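SAM-dependent methyltransferase (Pyrococcus horikoshii, PDB 1WZN) probably transfers a methyl group from S-adenosyl-L-methionine to an acceptor that remains undefined, and is captured here with the by-product S-adenosyl-L-homocysteine bound. Local coordinates at residues K24-F29 against G230-E235; A38-R43 against L135-V140; T56-E61 against K84-K89; K163-L168 against L192-E197; Q181-K186 against D205-Y210. All coordinates share one frame; numbering follows the deposited sequence.

Contact 1: K24-F29 against G230-E235; sequences KAEIDF and GNLKRE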
# COMPACT_ATOMS: atom_id res chain seq x y z
N LYS A 24 5.80 7.59 33.86
CA LYS A 24 5.09 8.31 34.91
C LYS A 24 3.59 8.37 34.67
O LYS A 24 2.80 8.23 35.59
CB LYS A 24 5.68 9.72 35.09
CG LYS A 24 7.13 9.69 35.55
CD LYS A 24 7.66 11.07 35.93
CE LYS A 24 9.13 10.99 36.35
NZ LYS A 24 9.36 10.08 37.50
N ALA A 25 3.20 8.56 33.41
CA ALA A 25 1.78 8.59 33.08
C ALA A 25 1.18 7.21 33.28
O ALA A 25 0.04 7.07 33.72
CB ALA A 25 1.58 9.04 31.62
N GLU A 26 1.95 6.17 32.97
CA GLU A 26 1.46 4.81 33.13
C GLU A 26 1.28 4.44 34.59
O GLU A 26 0.29 3.81 34.95
CB GLU A 26 2.40 3.81 32.44
CG GLU A 26 2.17 3.71 30.94
CD GLU A 26 2.89 2.55 30.31
OE1 GLU A 26 2.72 2.35 29.08
OE2 GLU A 26 3.63 1.83 31.02
N ILE A 27 2.21 4.83 35.45
CA ILE A 27 2.06 4.49 36.86
C ILE A 27 0.96 5.33 37.51
O ILE A 27 0.36 4.91 38.50
CB ILE A 27 3.41 4.61 37.60
CG1 ILE A 27 4.38 3.58 37.01
CG2 ILE A 27 3.23 4.34 39.09
CD1 ILE A 27 3.81 2.15 36.92
N ASP A 28 0.67 6.50 36.94
CA ASP A 28 -0.42 7.33 37.46
C ASP A 28 -1.69 6.50 37.27
O ASP A 28 -2.55 6.45 38.15
CB ASP A 28 -0.59 8.63 36.66
CG ASP A 28 0.43 9.69 37.03
OD1 ASP A 28 1.15 9.52 38.03
OD2 ASP A 28 0.48 10.72 36.31
N PHE A 29 -1.82 5.88 36.10
CA PHE A 29 -2.98 5.05 35.79
C PHE A 29 -3.02 3.83 36.71
O PHE A 29 -4.08 3.46 37.22
CB PHE A 29 -2.95 4.59 34.33
CG PHE A 29 -4.10 3.71 33.94
CD1 PHE A 29 -5.41 4.10 34.19
CD2 PHE A 29 -3.88 2.48 33.31
CE1 PHE A 29 -6.50 3.28 33.82
CE2 PHE A 29 -4.95 1.66 32.95
CZ PHE A 29 -6.26 2.06 33.20
N GLY A 230 -8.74 0.47 28.56
CA GLY A 230 -7.93 0.85 27.43
C GLY A 230 -7.41 2.27 27.50
O GLY A 230 -8.01 3.13 28.15
N ASN A 231 -6.28 2.52 26.86
CA ASN A 231 -5.68 3.85 26.80
C ASN A 231 -5.62 4.68 28.09
O ASN A 231 -6.08 5.82 28.13
CB ASN A 231 -6.39 4.66 25.71
CG ASN A 231 -6.09 4.15 24.31
OD1 ASN A 231 -5.76 2.98 24.12
ND2 ASN A 231 -6.20 5.04 23.33
N LEU A 232 -5.05 4.09 29.14
CA LEU A 232 -4.88 4.76 30.43
C LEU A 232 -6.13 5.37 31.06
O LEU A 232 -6.06 6.41 31.71
CB LEU A 232 -3.80 5.84 30.31
CG LEU A 232 -2.46 5.35 29.77
CD1 LEU A 232 -1.45 6.49 29.78
CD2 LEU A 232 -1.95 4.18 30.60
N LYS A 233 -7.27 4.70 30.89
CA LYS A 233 -8.51 5.16 31.48
C LYS A 233 -9.24 3.94 32.00
O LYS A 233 -9.15 2.87 31.41
CB LYS A 233 -9.39 5.87 30.44
CG LYS A 233 -8.80 7.17 29.90
CD LYS A 233 -9.75 7.82 28.90
CE LYS A 233 -9.19 9.14 28.38
NZ LYS A 233 -8.93 10.12 29.48
N ARG A 234 -9.95 4.09 33.12
CA ARG A 234 -10.69 2.97 33.67
C ARG A 234 -12.01 2.80 32.91
O ARG A 234 -13.10 2.79 33.49
CB ARG A 234 -10.94 3.17 35.17
CG ARG A 234 -9.67 3.05 35.99
CD ARG A 234 -9.91 3.17 37.49
NE ARG A 234 -10.80 2.12 38.00
CZ ARG A 234 -12.07 2.32 38.33
NH1 ARG A 234 -12.60 3.53 38.21
NH2 ARG A 234 -12.80 1.32 38.80
N GLU A 235 -11.87 2.67 31.59
CA GLU A 235 -12.99 2.47 30.69
C GLU A 235 -12.42 1.88 29.41
O GLU A 235 -11.20 1.85 29.23
CB GLU A 235 -13.69 3.81 30.39
CG GLU A 235 -12.79 4.88 29.81
CD GLU A 235 -13.51 6.21 29.59
OE1 GLU A 235 -14.05 6.77 30.57
OE2 GLU A 235 -13.54 6.70 28.44
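A backbone carbon, not a side chain, occupies the middle of this aromatic contact: CA of Leu232 stands 3.7 Å from the centroid of the Phe29 ring and 8° off its normal, a CH-pi interaction made squarely over the face. The setting is the Rossmann-like fold of class I methyltransferases, where helix 23-36 meets the loop joining strands 225-230 and 242-248. That loop is coiled tightly enough to present its main chain. Asn231 and Leu232 both have positive phi, Lys233 N turns back to Gly230 O, and Arg234 is the centre of an inverse gamma turn. Phe29 reaches the loop with CG anti to the backbone N (chi1 179°), which carries its CE1 on to 3.3 Å from Lys233 N. Leu232 lays its own side chain back against the helix, so that its CD2 meets Phe29 CD2 at 3.7 Å and, more loosely, Glu26 CG. The carboxylate of Glu26 is engaged elsewhere, by Arg19, Arg22 and Arg242, while Trp244 meets the Phe29 ring edge-to-face. An alanine in place of Phe29 would leave Leu232 CA without its CH-pi partner and would probably loosen the loop on the helix. Beyond the ring, the guanidinium of Arg234 goes to Asp37, but on the way its CG passes 3.8 Å from Phe29 CE1.

Contact 2: A38-R43 against L135-V140; sequences AKREVR and LKPGGV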
# COMPACT_ATOMS: atom_id res chain seq x y z
N ALA A 38 -8.79 -2.07 43.52
CA ALA A 38 -8.36 -2.94 44.60
C ALA A 38 -9.34 -2.82 45.77
O ALA A 38 -9.98 -1.78 45.94
CB ALA A 38 -6.95 -2.58 45.05
N LYS A 39 -9.45 -3.88 46.56
CA LYS A 39 -10.34 -3.86 47.72
C LYS A 39 -9.52 -3.93 49.00
O LYS A 39 -9.97 -4.45 50.02
CB LYS A 39 -11.32 -5.03 47.66
CG LYS A 39 -12.30 -4.97 46.50
CD LYS A 39 -13.11 -3.69 46.53
CE LYS A 39 -14.16 -3.67 45.42
NZ LYS A 39 -14.92 -2.39 45.41
N ARG A 40 -8.31 -3.39 48.93
CA ARG A 40 -7.41 -3.35 50.07
C ARG A 40 -6.39 -2.28 49.77
O ARG A 40 -6.23 -1.88 48.61
CB ARG A 40 -6.70 -4.71 50.27
CG ARG A 40 -5.76 -5.13 49.15
CD ARG A 40 -5.05 -6.45 49.47
NE ARG A 40 -4.35 -6.39 50.75
CZ ARG A 40 -4.81 -6.92 51.89
NH1 ARG A 40 -5.97 -7.57 51.91
NH2 ARG A 40 -4.12 -6.78 53.01
N GLU A 41 -5.70 -1.80 50.80
CA GLU A 41 -4.68 -0.79 50.61
C GLU A 41 -3.52 -1.49 49.91
O GLU A 41 -3.15 -2.61 50.28
CB GLU A 41 -4.22 -0.22 51.96
CG GLU A 41 -3.04 0.75 51.84
CD GLU A 41 -2.69 1.41 53.16
OE1 GLU A 41 -2.61 0.70 54.18
OE2 GLU A 41 -2.47 2.64 53.16
N VAL A 42 -2.95 -0.84 48.90
CA VAL A 42 -1.85 -1.45 48.17
C VAL A 42 -0.52 -0.86 48.61
O VAL A 42 -0.29 0.34 48.47
CB VAL A 42 -2.01 -1.25 46.64
CG1 VAL A 42 -0.77 -1.75 45.91
CG2 VAL A 42 -3.24 -2.01 46.16
N ARG A 43 0.34 -1.72 49.16
CA ARG A 43 1.66 -1.32 49.64
C ARG A 43 2.78 -2.17 49.04
O ARG A 43 3.79 -1.63 48.59
CB ARG A 43 1.72 -1.43 51.16
CG ARG A 43 0.80 -0.48 51.92
CD ARG A 43 0.78 -0.83 53.40
NE ARG A 43 -0.04 0.09 54.18
CZ ARG A 43 0.27 1.36 54.42
NH1 ARG A 43 1.39 1.88 53.93
NH2 ARG A 43 -0.54 2.12 55.16
N LEU A 135 -1.72 -13.34 45.59
CA LEU A 135 -2.46 -12.18 46.08
C LEU A 135 -3.18 -12.27 47.42
O LEU A 135 -3.73 -13.32 47.78
CB LEU A 135 -3.50 -11.76 45.03
CG LEU A 135 -3.01 -11.10 43.75
CD1 LEU A 135 -4.17 -11.01 42.75
CD2 LEU A 135 -2.47 -9.71 44.06
N LYS A 136 -3.18 -11.16 48.14
CA LYS A 136 -3.90 -11.06 49.41
C LYS A 136 -5.34 -10.81 49.00
O LYS A 136 -5.60 -10.33 47.89
CB LYS A 136 -3.40 -9.86 50.22
CG LYS A 136 -1.98 -9.98 50.75
CD LYS A 136 -1.68 -8.82 51.68
CE LYS A 136 -0.25 -8.84 52.16
NZ LYS A 136 -0.01 -7.65 53.02
N PRO A 137 -6.31 -11.12 49.88
CA PRO A 137 -7.72 -10.90 49.54
C PRO A 137 -7.97 -9.47 49.11
O PRO A 137 -7.52 -8.53 49.75
CB PRO A 137 -8.44 -11.25 50.85
CG PRO A 137 -7.55 -12.28 51.46
CD PRO A 137 -6.18 -11.69 51.23
N GLY A 138 -8.70 -9.30 48.01
CA GLY A 138 -8.99 -7.96 47.53
C GLY A 138 -7.84 -7.34 46.75
O GLY A 138 -7.96 -6.21 46.27
N GLY A 139 -6.74 -8.06 46.62
CA GLY A 139 -5.60 -7.55 45.87
C GLY A 139 -5.86 -7.57 44.38
O GLY A 139 -6.83 -8.18 43.93
N VAL A 140 -5.00 -6.92 43.60
CA VAL A 140 -5.20 -6.87 42.15
C VAL A 140 -4.02 -7.28 41.28
O VAL A 140 -2.86 -7.11 41.65
CB VAL A 140 -5.63 -5.44 41.69
CG1 VAL A 140 -6.95 -5.05 42.36
CG2 VAL A 140 -4.55 -4.42 42.03
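Two consecutive carbonyls, those of Pro137 and Gly138, receive the two hydrogen bonds that the loop 38-43 sends across this contact. Lys39 N binds Gly138 O at 2.8 Å in a nearly straight bond (172°), arriving on a lone pair in the carbonyl plane. Pro137 O takes NH1 of Arg40, also at 2.8 Å, and here the acceptor lies in the guanidinium plane and the donor in the carbonyl plane. To get there Arg40 accepts the crowded first torsion, CG between the backbone N and the carbonyl carbon (chi1 65°), and bends again at chi3. Its NE is satisfied by a salt bridge to Asp107, whose other carboxylate oxygen accepts from Arg43 N. The Lys136 side chain crosses that of Arg40 at about a right angle and lays its CB and CD over one face of the guanidinium, CD 3.4 Å from Arg40 NH2. The like-charged Arg40 NH2 and Lys136 NZ are then 4.2 Å apart, a repulsion that Asp107 probably eases. Lys136 O is taken within the turn by Gly139 N at 2.8 Å. Gly138 has no room for a CB, which would strike Lys39 O, and beyond it Val140 CG1 packs on Ala38 CA at 3.4 Å. This type II beta turn, Lys136 to Gly139, lies within the Leu-Lys-Pro-Gly-Gly corner that leads from a helix into the fifth strand of many class I SAM-dependent methyltransferases.

Contact 3: T56-E61 against K84-K89; sequences TLELAE and KERNLK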
# COMPACT_ATOMS: atom_id res chain seq x y z
N THR A 56 9.10 -0.67 37.56
CA THR A 56 9.44 -1.15 38.91
C THR A 56 10.00 -0.01 39.76
O THR A 56 9.56 0.22 40.89
CB THR A 56 10.51 -2.27 38.83
OG1 THR A 56 10.20 -3.16 37.75
CG2 THR A 56 10.54 -3.07 40.13
N LEU A 57 10.99 0.70 39.22
CA LEU A 57 11.61 1.81 39.93
C LEU A 57 10.64 2.98 40.11
O LEU A 57 10.66 3.65 41.15
CB LEU A 57 12.87 2.27 39.19
CG LEU A 57 14.17 1.53 39.56
CD1 LEU A 57 14.08 0.07 39.12
CD2 LEU A 57 15.36 2.21 38.91
N GLU A 58 9.78 3.21 39.12
CA GLU A 58 8.81 4.30 39.23
C GLU A 58 7.86 4.02 40.41
O GLU A 58 7.54 4.92 41.19
CB GLU A 58 8.03 4.44 37.92
CG GLU A 58 6.99 5.55 37.89
CD GLU A 58 7.55 6.93 38.25
OE1 GLU A 58 8.71 7.22 37.91
OE2 GLU A 58 6.80 7.73 38.86
N LEU A 59 7.42 2.77 40.53
CA LEU A 59 6.55 2.37 41.63
C LEU A 59 7.30 2.52 42.96
O LEU A 59 6.74 3.01 43.95
CB LEU A 59 6.08 0.92 41.45
CG LEU A 59 4.92 0.71 40.47
CD1 LEU A 59 4.82 -0.74 40.01
CD2 LEU A 59 3.63 1.13 41.17
N ALA A 60 8.56 2.10 42.99
CA ALA A 60 9.36 2.20 44.21
C ALA A 60 9.52 3.65 44.63
O ALA A 60 9.41 3.99 45.81
CB ALA A 60 10.73 1.57 43.99
N GLU A 61 9.79 4.51 43.65
CA GLU A 61 9.98 5.92 43.92
C GLU A 61 8.77 6.53 44.63
O GLU A 61 8.86 7.52 45.34
CB GLU A 61 10.20 6.63 42.58
CG GLU A 61 10.65 8.09 42.75
CD GLU A 61 10.95 8.70 41.40
OE1 GLU A 61 11.86 8.22 40.73
OE2 GLU A 61 10.31 9.69 41.05
N LYS A 84 20.16 1.22 42.64
CA LYS A 84 21.24 1.67 43.52
C LYS A 84 21.54 3.16 43.27
O LYS A 84 21.64 3.94 44.21
CB LYS A 84 22.49 0.83 43.27
CG LYS A 84 23.65 1.13 44.20
CD LYS A 84 24.84 0.24 43.88
CE LYS A 84 26.02 0.52 44.81
NZ LYS A 84 27.14 -0.44 44.57
N GLU A 85 21.65 3.55 42.00
CA GLU A 85 21.94 4.94 41.65
C GLU A 85 20.86 5.90 42.15
O GLU A 85 21.15 7.05 42.48
CB GLU A 85 22.05 5.11 40.13
CG GLU A 85 23.06 4.22 39.44
CD GLU A 85 23.04 4.35 37.92
OE1 GLU A 85 21.94 4.48 37.34
OE2 GLU A 85 24.13 4.29 37.31
N ARG A 86 19.62 5.43 42.19
CA ARG A 86 18.51 6.27 42.62
C ARG A 86 18.14 6.08 44.09
O ARG A 86 17.18 6.67 44.57
CB ARG A 86 17.31 6.02 41.70
CG ARG A 86 17.59 6.42 40.25
CD ARG A 86 16.58 5.84 39.25
NE ARG A 86 15.20 6.21 39.55
CZ ARG A 86 14.17 5.90 38.77
NH1 ARG A 86 14.36 5.23 37.64
NH2 ARG A 86 12.94 6.27 39.12
N ASN A 87 18.93 5.28 44.80
CA ASN A 87 18.70 5.02 46.23
C ASN A 87 17.33 4.39 46.49
O ASN A 87 16.70 4.67 47.52
CB ASN A 87 18.83 6.31 47.04
CG ASN A 87 20.19 6.96 46.89
OD1 ASN A 87 21.22 6.32 47.09
ND2 ASN A 87 20.20 8.23 46.52
N LEU A 88 16.89 3.55 45.58
CA LEU A 88 15.60 2.89 45.73
C LEU A 88 15.86 1.47 46.21
O LEU A 88 16.76 0.79 45.72
CB LEU A 88 14.85 2.88 44.39
CG LEU A 88 14.46 4.29 43.91
CD1 LEU A 88 13.90 4.24 42.50
CD2 LEU A 88 13.45 4.88 44.89
N LYS A 89 15.09 1.05 47.21
CA LYS A 89 15.24 -0.27 47.78
C LYS A 89 14.21 -1.21 47.16
O LYS A 89 13.01 -1.12 47.45
CB LYS A 89 15.07 -0.21 49.30
CG LYS A 89 16.11 0.67 49.99
CD LYS A 89 16.00 0.58 51.51
CE LYS A 89 17.11 1.39 52.18
NZ LYS A 89 17.06 1.31 53.67
O HOH W 1 11.07 6.35 36.92
O HOH W 2 14.74 8.66 41.06
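Arg86, the first residue to leave the helix 73-85, reaches back over the helix 54-61 with a chain bent at chi3 (57°). Leu57 lies against one face of its guanidinium, CD2 coming to 3.4 Å from Arg86 NH1. At the edge, Arg86 NH2 forms a salt bridge with Glu61 OE1 at 2.7 Å, meeting that oxygen from above the carboxylate plane; the two flat groups are turned 67° apart. Water doubles the link: one molecule joins Arg86 NE to Glu61 OE1, another joins Arg86 NH2 to Glu58 OE1, whose carboxylate is otherwise held by Arg62 and Lys24. Asn87 follows with positive phi as the C-prime residue of a Schellman motif, its N bonded to Lys84 O. That motif ends the helix of the beta-alpha-beta crossover from strand 65-70 to strand 91-94, and it sends the chain back toward the neighbouring helix. Leu88 comes next and points toward that helix. Leu88 CB faces Ala60 CB at 4.3 Å, and the two methyls of Leu88 touch residues one turn apart on that side: CD1 approaches Leu57 O at 3.6 Å, whereas CD2 rests 3.8 Å from Glu61 CA.

Contact 4: K163-L168 against L192-E197; sequences KGEEKL and LRPNGE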
# COMPACT_ATOMS: atom_id res chain seq x y z
N LYS A 163 23.27 5.20 22.27
CA LYS A 163 23.74 5.00 23.63
C LYS A 163 25.20 5.43 23.67
O LYS A 163 26.07 4.74 23.16
CB LYS A 163 23.61 3.52 24.03
CG LYS A 163 24.07 3.24 25.46
CD LYS A 163 23.95 1.77 25.80
CE LYS A 163 24.61 1.47 27.15
NZ LYS A 163 24.03 2.30 28.23
N GLY A 164 25.46 6.59 24.26
CA GLY A 164 26.82 7.08 24.32
C GLY A 164 27.30 7.38 22.91
O GLY A 164 26.64 8.11 22.17
N GLU A 165 28.44 6.80 22.53
CA GLU A 165 29.00 7.01 21.20
C GLU A 165 28.49 6.00 20.18
O GLU A 165 28.82 6.08 18.99
CB GLU A 165 30.52 6.93 21.26
CG GLU A 165 31.16 7.95 22.18
CD GLU A 165 32.68 7.89 22.12
OE1 GLU A 165 33.24 8.12 21.02
OE2 GLU A 165 33.31 7.63 23.16
N GLU A 166 27.69 5.04 20.64
CA GLU A 166 27.16 4.02 19.75
C GLU A 166 25.78 4.36 19.21
O GLU A 166 24.90 4.80 19.94
CB GLU A 166 27.13 2.67 20.47
CG GLU A 166 28.50 2.20 20.95
CD GLU A 166 28.50 0.76 21.42
OE1 GLU A 166 27.61 0.40 22.22
OE2 GLU A 166 29.39 -0.01 21.01
N LYS A 167 25.61 4.16 17.91
CA LYS A 167 24.34 4.44 17.28
C LYS A 167 23.67 3.11 16.93
O LYS A 167 24.32 2.19 16.43
CB LYS A 167 24.54 5.30 16.03
CG LYS A 167 25.06 6.69 16.39
CD LYS A 167 25.37 7.54 15.19
CE LYS A 167 25.99 8.86 15.64
NZ LYS A 167 26.44 9.70 14.48
N LEU A 168 22.39 3.02 17.23
CA LEU A 168 21.66 1.79 16.96
C LEU A 168 20.67 1.98 15.82
O LEU A 168 19.87 2.91 15.85
CB LEU A 168 20.91 1.32 18.21
CG LEU A 168 21.70 0.55 19.28
CD1 LEU A 168 22.82 1.41 19.84
CD2 LEU A 168 20.74 0.14 20.39
N LEU A 192 26.48 0.66 15.65
CA LEU A 192 27.54 1.35 14.93
C LEU A 192 28.47 2.18 15.80
O LEU A 192 28.02 3.04 16.56
CB LEU A 192 26.94 2.27 13.86
CG LEU A 192 26.39 1.68 12.57
CD1 LEU A 192 25.39 0.57 12.88
CD2 LEU A 192 25.74 2.79 11.74
N ARG A 193 29.77 1.93 15.67
CA ARG A 193 30.78 2.69 16.40
C ARG A 193 31.20 3.85 15.49
O ARG A 193 31.00 3.81 14.28
CB ARG A 193 31.98 1.80 16.74
CG ARG A 193 31.63 0.67 17.70
CD ARG A 193 32.86 0.09 18.37
NE ARG A 193 33.56 1.10 19.16
CZ ARG A 193 33.07 1.68 20.25
NH1 ARG A 193 31.87 1.35 20.70
NH2 ARG A 193 33.79 2.59 20.90
N PRO A 194 31.79 4.91 16.08
CA PRO A 194 32.25 6.10 15.35
C PRO A 194 33.09 5.82 14.10
O PRO A 194 32.92 6.49 13.08
CB PRO A 194 33.03 6.87 16.41
CG PRO A 194 32.25 6.56 17.66
CD PRO A 194 32.02 5.06 17.53
N ASN A 195 33.99 4.84 14.18
CA ASN A 195 34.85 4.52 13.05
C ASN A 195 34.17 3.65 11.99
O ASN A 195 34.81 3.24 11.01
CB ASN A 195 36.13 3.83 13.54
CG ASN A 195 35.85 2.48 14.18
OD1 ASN A 195 34.72 2.01 14.22
ND2 ASN A 195 36.91 1.85 14.68
N GLY A 196 32.89 3.35 12.18
CA GLY A 196 32.18 2.54 11.21
C GLY A 196 32.08 1.05 11.51
O GLY A 196 31.32 0.34 10.85
N GLU A 197 32.83 0.57 12.49
CA GLU A 197 32.75 -0.85 12.82
C GLU A 197 31.34 -1.14 13.32
O GLU A 197 30.72 -0.31 13.99
CB GLU A 197 33.78 -1.23 13.89
CG GLU A 197 35.20 -1.28 13.34
CD GLU A 197 35.31 -2.20 12.13
OE1 GLU A 197 35.00 -3.41 12.27
OE2 GLU A 197 35.69 -1.71 11.04
O HOH W 3 28.61 5.71 16.39
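Lys167 and Leu192 form an antiparallel hydrogen-bonded pair, with Lys167 N to Leu192 O at 3.0 Å and Leu192 N to Lys167 O at 2.8 Å, the latter nearly along the C=O axis and almost straight at 174°. Their side chains leave on the same face, where Leu192 packs on Leu188 of a second subunit. Toward Glu165 and Pro194 the two chains part. A water donates to both Glu165 O (2.6 Å) and Leu192 O, and so bridges two acceptors that could not bond each other. Two turns meet at this end of the four-stranded antiparallel sheet: the type II' turn Lys163 to Glu166 closes one beta hairpin, the type I turn Arg193 to Gly196 the other. Glu166 extends its chain toward Arg193, whose bend at chi3 brings NH1 to 2.8 Å from Glu166 OE2. The salt bridge is strongly bent as a hydrogen bond, and weak as one, with the carboxylate and guanidinium planes 61° apart. The other oxygen of Glu166 is bound by Tyr11. Pro194 crosses Glu165 at about a right angle, its CG 3.8 Å from Glu165 OE1. Just past Gly196, Glu197 N donates to Asn195 OD1 at 2.9 Å, an Asx turn.

Contact 5: Q181-K186 against D205-Y210; sequences QKLRFK and DELNIY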
# COMPACT_ATOMS: atom_id res chain seq x y z
N GLN A 181 -2.74 -18.41 16.03
CA GLN A 181 -2.54 -17.19 16.81
C GLN A 181 -1.10 -17.03 17.30
O GLN A 181 -0.84 -16.78 18.48
CB GLN A 181 -3.51 -17.20 18.00
CG GLN A 181 -4.97 -16.98 17.59
CD GLN A 181 -5.95 -17.27 18.70
OE1 GLN A 181 -6.66 -18.28 18.68
NE2 GLN A 181 -5.99 -16.39 19.70
N LYS A 182 -0.16 -17.17 16.37
CA LYS A 182 1.25 -17.04 16.67
C LYS A 182 1.82 -15.90 15.85
O LYS A 182 1.36 -15.62 14.75
CB LYS A 182 2.00 -18.33 16.33
CG LYS A 182 1.68 -19.53 17.21
CD LYS A 182 2.29 -19.41 18.59
CE LYS A 182 2.15 -20.73 19.36
NZ LYS A 182 2.76 -20.65 20.72
N LEU A 183 2.83 -15.25 16.41
CA LEU A 183 3.49 -14.14 15.73
C LEU A 183 4.98 -14.33 15.94
O LEU A 183 5.42 -14.67 17.04
CB LEU A 183 3.02 -12.80 16.32
CG LEU A 183 3.58 -11.49 15.76
CD1 LEU A 183 2.65 -10.35 16.12
CD2 LEU A 183 4.98 -11.23 16.31
N ARG A 184 5.76 -14.14 14.89
CA ARG A 184 7.21 -14.24 15.00
C ARG A 184 7.71 -12.81 14.95
O ARG A 184 7.59 -12.14 13.92
CB ARG A 184 7.79 -15.04 13.83
CG ARG A 184 7.37 -16.49 13.80
CD ARG A 184 7.91 -17.23 15.01
NE ARG A 184 9.36 -17.14 15.12
CZ ARG A 184 10.10 -17.81 16.00
NH1 ARG A 184 9.51 -18.64 16.86
NH2 ARG A 184 11.41 -17.66 16.03
N PHE A 185 8.23 -12.32 16.07
CA PHE A 185 8.73 -10.96 16.14
C PHE A 185 10.23 -10.95 15.88
O PHE A 185 11.02 -11.52 16.63
CB PHE A 185 8.45 -10.36 17.52
CG PHE A 185 8.99 -8.97 17.68
CD1 PHE A 185 8.59 -7.96 16.82
CD2 PHE A 185 9.93 -8.69 18.66
CE1 PHE A 185 9.11 -6.67 16.94
CE2 PHE A 185 10.46 -7.41 18.79
CZ PHE A 185 10.05 -6.40 17.92
N LYS A 186 10.61 -10.27 14.81
CA LYS A 186 12.01 -10.21 14.43
C LYS A 186 12.52 -8.78 14.44
O LYS A 186 11.85 -7.86 13.99
CB LYS A 186 12.18 -10.85 13.05
CG LYS A 186 11.69 -12.31 13.02
CD LYS A 186 11.54 -12.84 11.62
CE LYS A 186 10.97 -14.26 11.62
NZ LYS A 186 11.88 -15.25 12.25
N ASP A 205 11.71 -13.86 18.50
CA ASP A 205 10.89 -14.50 19.52
C ASP A 205 9.52 -14.91 19.01
O ASP A 205 8.92 -14.20 18.21
CB ASP A 205 10.67 -13.57 20.71
CG ASP A 205 11.96 -13.17 21.38
OD1 ASP A 205 12.86 -14.02 21.52
OD2 ASP A 205 12.07 -11.99 21.78
N GLU A 206 9.03 -16.04 19.49
CA GLU A 206 7.71 -16.52 19.11
C GLU A 206 6.73 -15.94 20.12
O GLU A 206 6.87 -16.16 21.33
CB GLU A 206 7.65 -18.04 19.16
CG GLU A 206 6.28 -18.59 18.79
CD GLU A 206 6.19 -20.09 18.89
OE1 GLU A 206 6.21 -20.61 20.03
OE2 GLU A 206 6.10 -20.76 17.84
N LEU A 207 5.75 -15.19 19.64
CA LEU A 207 4.76 -14.58 20.53
C LEU A 207 3.37 -15.11 20.24
O LEU A 207 3.11 -15.66 19.17
CB LEU A 207 4.79 -13.06 20.37
CG LEU A 207 6.14 -12.42 20.70
CD1 LEU A 207 6.08 -10.92 20.44
CD2 LEU A 207 6.51 -12.70 22.16
N ASN A 208 2.48 -14.93 21.21
CA ASN A 208 1.10 -15.40 21.11
C ASN A 208 0.14 -14.23 21.00
O ASN A 208 0.27 -13.24 21.72
CB ASN A 208 0.79 -16.25 22.34
CG ASN A 208 1.66 -17.48 22.43
OD1 ASN A 208 1.35 -18.51 21.84
ND2 ASN A 208 2.77 -17.37 23.15
N ILE A 209 -0.83 -14.36 20.10
CA ILE A 209 -1.82 -13.31 19.86
C ILE A 209 -3.12 -13.58 20.61
O ILE A 209 -3.72 -14.65 20.46
CB ILE A 209 -2.14 -13.20 18.36
CG1 ILE A 209 -0.85 -13.01 17.57
CG2 ILE A 209 -3.10 -12.05 18.12
CD1 ILE A 209 -1.03 -13.12 16.06
N TYR A 210 -3.56 -12.60 21.40
CA TYR A 210 -4.78 -12.70 22.19
C TYR A 210 -5.65 -11.47 22.02
O TYR A 210 -5.14 -10.36 21.83
CB TYR A 210 -4.43 -12.80 23.68
CG TYR A 210 -3.70 -14.04 24.11
CD1 TYR A 210 -4.35 -15.26 24.21
CD2 TYR A 210 -2.34 -13.99 24.45
CE1 TYR A 210 -3.69 -16.40 24.66
CE2 TYR A 210 -1.67 -15.11 24.89
CZ TYR A 210 -2.35 -16.32 24.99
OH TYR A 210 -1.68 -17.44 25.42
O HOH W 4 -0.87 -18.71 20.61
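Lys182 and Asn208, cross-strand neighbours in a non-hydrogen-bonded pair, lie side by side and point the same way. A bend at chi2 (-73°) carries Lys182 NZ to 2.8 Å from Asn208 OD1, on a lone pair of that oxygen. The same ammonium forms a longer salt bridge with Glu206 OE1, at 3.5 Å, so one charge ties together two residues of the facing strand. An alanine here in place of Lys182 would lose both links and would probably leave Glu206 with less charge compensation. Arg184, next on this face, bends at chi2 and chi3 until its guanidinium lies over the backbone, with Asp205 C and Glu206 N beneath one face. Packing there is tight, NH1 of Arg184 standing 3.0 Å from Glu206 CB, although the two charged groups stay beyond a salt bridge and Arg184 pairs with Asp204 instead. On the other face Leu207 CD1 meets Phe185 CB at 3.8 Å. On this same face Leu183 CB lies 4.1 Å from Ile209 CG1. Just before the strand, Gln181 NE2 donates to Ile209 O at 3.0 Å and also to Glu214. These strands form a beta hairpin: strand 182-192 is flanked on its other side by strand 166-177, where Gln181 and Lys182 together face Glu177 in a G1 beta bulge. Asn208 bonds to Met117, and the chain beyond it leads to helix 212-219, on which Tyr210 packs.

Overall arrangement
Contacts 1, 2 and 3 belong to the Rossmann-like core, contacts 4 and 5 to the antiparallel sheet beside it. Contacts 1 and 3 touch: Lys24 NZ bridges to Glu58 OE1 at 3.0 Å, and Ile27 packs on Glu58 and Leu59, so helices 23-36 and 54-61 are joined directly. Contact 2 lies apart, its nearest atoms about 7 Å from each of those two. Contacts 4 and 5 lie in the same antiparallel sheet, where strands 166-177 and 182-192 are neighbours, though their centres are about 31 Å apart. The bound S-adenosyl-L-homocysteine is approached from both modules: the side chain of Glu26 in contact 1 is about 6 Å away, that of Asp205 in contact 5 about 8 Å.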